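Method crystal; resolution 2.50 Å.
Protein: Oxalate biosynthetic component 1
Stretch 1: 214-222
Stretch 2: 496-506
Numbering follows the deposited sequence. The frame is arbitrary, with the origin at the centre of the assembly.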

# COMPACT_ATOMS: atom_id res chain seq x y z
N ARG A 214 -5.86 -5.94 3.70
CA ARG A 214 -5.31 -4.97 2.76
C ARG A 214 -5.93 -3.59 2.95
O ARG A 214 -5.22 -2.57 2.91
CB ARG A 214 -5.53 -5.45 1.32
CG ARG A 214 -4.90 -6.80 1.00
CD ARG A 214 -3.72 -6.66 0.05
NE ARG A 214 -4.14 -6.50 -1.34
CZ ARG A 214 -3.52 -5.71 -2.22
NH1 ARG A 214 -2.46 -5.00 -1.85
NH2 ARG A 214 -3.96 -5.63 -3.46
N GLU A 215 -7.24 -3.55 3.15
CA GLU A 215 -7.95 -2.29 3.36
C GLU A 215 -7.45 -1.59 4.62
O GLU A 215 -7.26 -0.37 4.64
CB GLU A 215 -9.45 -2.53 3.46
CG GLU A 215 -10.08 -3.13 2.22
CD GLU A 215 -11.49 -3.63 2.47
OE1 GLU A 215 -12.02 -3.40 3.58
OE2 GLU A 215 -12.07 -4.27 1.56
N ALA A 216 -7.23 -2.37 5.67
CA ALA A 216 -6.76 -1.84 6.94
C ALA A 216 -5.35 -1.28 6.82
O ALA A 216 -5.04 -0.23 7.38
CB ALA A 216 -6.81 -2.92 8.00
N LEU A 217 -4.50 -1.99 6.08
CA LEU A 217 -3.10 -1.60 5.92
C LEU A 217 -2.94 -0.30 5.12
O LEU A 217 -2.10 0.54 5.46
CB LEU A 217 -2.31 -2.73 5.26
CG LEU A 217 -2.07 -3.94 6.17
CD1 LEU A 217 -1.76 -5.18 5.36
CD2 LEU A 217 -0.94 -3.64 7.15
N ARG A 218 -3.74 -0.13 4.07
CA ARG A 218 -3.61 1.07 3.25
C ARG A 218 -4.19 2.29 3.95
O ARG A 218 -3.91 3.43 3.57
CB ARG A 218 -4.27 0.87 1.88
CG ARG A 218 -5.79 0.76 1.89
CD ARG A 218 -6.31 0.67 0.46
NE ARG A 218 -7.77 0.64 0.38
CZ ARG A 218 -8.47 -0.39 -0.08
NH1 ARG A 218 -9.80 -0.33 -0.12
NH2 ARG A 218 -7.85 -1.49 -0.50
N GLU A 219 -4.98 2.06 4.99
CA GLU A 219 -5.53 3.16 5.78
C GLU A 219 -4.61 3.56 6.92
O GLU A 219 -4.86 4.55 7.61
CB GLU A 219 -6.91 2.80 6.33
CG GLU A 219 -8.01 2.73 5.27
CD GLU A 219 -8.39 4.10 4.70
OE1 GLU A 219 -7.86 5.13 5.18
OE2 GLU A 219 -9.21 4.14 3.77
N GLY A 220 -3.54 2.80 7.14
CA GLY A 220 -2.53 3.18 8.11
C GLY A 220 -2.16 2.16 9.16
O GLY A 220 -1.26 2.40 9.96
N ALA A 221 -2.84 1.02 9.18
CA ALA A 221 -2.51 -0.03 10.15
C ALA A 221 -1.13 -0.60 9.89
O ALA A 221 -0.73 -0.78 8.74
CB ALA A 221 -3.56 -1.14 10.12
N ALA A 222 -0.39 -0.87 10.97
CA ALA A 222 0.94 -1.44 10.86
C ALA A 222 0.93 -2.93 11.18
O ALA A 222 1.76 -3.69 10.68
CB ALA A 222 1.91 -0.72 11.78
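Stretch 2 496-506: GTGDQVRWLRR

Stretch 2 is anchored on stretch 1 chiefly through Glu 219, which meets two arginines about one helical turn apart. Arg 505 grips it twice: NE donates to the backbone atom Glu 219 O at 2.8 Å, and Arg 505 NH2 forms a salt bridge with Glu 219 OE1, also at 2.8 Å. The carboxylate oxygen lies at the edge of the guanidinium, near its plane, where the N-H groups point. Arg 502 adds a looser salt bridge, its NH1 standing 3.4 Å from Glu 219 OE1 in a weak hydrogen bond. At the other end of the contact, water 1 links the stretches, donating to Glu 215 OE1 (3.0 Å) and accepting from Gly 498 N (2.9 Å) in the first turn of the second helix.

Gly 496 precedes this helix in an extended conformation with positive phi; the helix then runs through Arg 506 and on beyond the stretch. It runs nearly parallel to the helix that begins before Arg 214, with 13° between their N-to-C directions and a closest axial approach of 7.8 Å. Such closeness is possible at Gly 498, whose CA lies 3.9 Å from Ala 216 CA; an ideal CB there would point toward stretch 1 and come within 3.1 Å of Glu 215 O. Glu 219 CG packs 3.4 Å from Gly 498 O. One turn on, the CA-to-CB bond of Val 501 (chi1 t) points toward stretch 1: its CG1 is 3.8 Å from Glu 219 CB and 4.4 Å from Ala 221 CB, while its CG2 is 4.3 Å from Ala 216 CB. Thr 497 CG2 touches Ala 216 CB at 4.0 Å. Gly 220 has positive phi in a Schellman motif; a CB there would jam against the preceding carbonyl O and also come 3.5 Å from Arg 505 CD. The CA-to-CB bond of Asp 499 points away from stretch 1.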

# COMPACT_ATOMS: atom_id res chain seq x y z
N GLY A 496 -16.12 -2.26 7.31
CA GLY A 496 -14.89 -3.02 7.36
C GLY A 496 -13.95 -2.42 8.38
O GLY A 496 -14.22 -1.34 8.91
N THR A 497 -12.85 -3.11 8.66
CA THR A 497 -11.88 -2.62 9.63
C THR A 497 -11.19 -1.36 9.11
O THR A 497 -10.90 -0.44 9.88
CB THR A 497 -10.84 -3.71 9.96
OG1 THR A 497 -11.47 -4.75 10.71
CG2 THR A 497 -9.69 -3.14 10.78
N GLY A 498 -10.95 -1.32 7.80
CA GLY A 498 -10.33 -0.17 7.17
C GLY A 498 -11.12 1.10 7.42
O GLY A 498 -10.55 2.19 7.53
N ASP A 499 -12.44 0.96 7.52
CA ASP A 499 -13.32 2.07 7.85
C ASP A 499 -12.95 2.64 9.22
O ASP A 499 -12.85 3.85 9.39
CB ASP A 499 -14.78 1.61 7.83
CG ASP A 499 -15.75 2.76 7.65
OD1 ASP A 499 -15.31 3.93 7.64
OD2 ASP A 499 -16.96 2.49 7.53
N GLN A 500 -12.74 1.74 10.18
CA GLN A 500 -12.43 2.14 11.55
C GLN A 500 -11.00 2.65 11.70
O GLN A 500 -10.73 3.54 12.51
CB GLN A 500 -12.67 0.97 12.50
CG GLN A 500 -14.14 0.62 12.68
CD GLN A 500 -14.35 -0.76 13.25
OE1 GLN A 500 -13.50 -1.63 13.10
NE2 GLN A 500 -15.48 -0.97 13.92
N VAL A 501 -10.07 2.07 10.93
CA VAL A 501 -8.69 2.54 10.93
C VAL A 501 -8.64 3.97 10.39
O VAL A 501 -7.89 4.81 10.89
CB VAL A 501 -7.78 1.63 10.10
CG1 VAL A 501 -6.38 2.21 10.00
CG2 VAL A 501 -7.73 0.24 10.71
N ARG A 502 -9.44 4.23 9.36
CA ARG A 502 -9.53 5.56 8.78
C ARG A 502 -10.03 6.57 9.81
O ARG A 502 -9.49 7.66 9.94
CB ARG A 502 -10.45 5.55 7.56
CG ARG A 502 -10.57 6.91 6.88
CD ARG A 502 -11.52 6.84 5.69
NE ARG A 502 -11.54 8.10 4.96
CZ ARG A 502 -10.70 8.41 3.98
NH1 ARG A 502 -9.75 7.56 3.63
NH2 ARG A 502 -10.79 9.59 3.37
N TRP A 503 -11.07 6.18 10.54
CA TRP A 503 -11.62 7.02 11.60
C TRP A 503 -10.57 7.30 12.67
O TRP A 503 -10.42 8.44 13.11
CB TRP A 503 -12.85 6.35 12.22
CG TRP A 503 -13.26 6.96 13.52
CD1 TRP A 503 -14.05 8.06 13.70
CD2 TRP A 503 -12.89 6.52 14.83
NE1 TRP A 503 -14.21 8.32 15.04
CE2 TRP A 503 -13.50 7.39 15.75
CE3 TRP A 503 -12.11 5.46 15.31
CZ2 TRP A 503 -13.35 7.24 17.13
CZ3 TRP A 503 -11.96 5.32 16.68
CH2 TRP A 503 -12.58 6.20 17.57
N LEU A 504 -9.85 6.26 13.09
CA LEU A 504 -8.82 6.40 14.12
C LEU A 504 -7.68 7.29 13.64
O LEU A 504 -7.17 8.12 14.40
CB LEU A 504 -8.29 5.02 14.52
CG LEU A 504 -7.16 5.00 15.55
CD1 LEU A 504 -7.57 5.73 16.82
CD2 LEU A 504 -6.74 3.58 15.87
N ARG A 505 -7.27 7.11 12.39
CA ARG A 505 -6.18 7.89 11.82
C ARG A 505 -6.52 9.38 11.75
O ARG A 505 -5.71 10.22 12.14
CB ARG A 505 -5.82 7.38 10.42
CG ARG A 505 -4.82 8.27 9.69
CD ARG A 505 -4.34 7.64 8.39
NE ARG A 505 -5.44 7.26 7.50
CZ ARG A 505 -6.04 8.10 6.66
NH1 ARG A 505 -5.66 9.37 6.60
NH2 ARG A 505 -7.03 7.67 5.89
N ARG A 506 -7.71 9.70 11.26
CA ARG A 506 -8.13 11.10 11.14
C ARG A 506 -8.28 11.72 12.52
O ARG A 506 -8.05 12.92 12.71
CB ARG A 506 -9.43 11.22 10.35
CG ARG A 506 -9.34 10.71 8.92
CD ARG A 506 -10.62 10.95 8.14
NE ARG A 506 -10.56 12.17 7.33
CZ ARG A 506 -11.31 13.25 7.54
NH1 ARG A 506 -12.18 13.28 8.54
NH2 ARG A 506 -11.18 14.31 6.75
O HOH W 1 -11.19 -3.90 6.41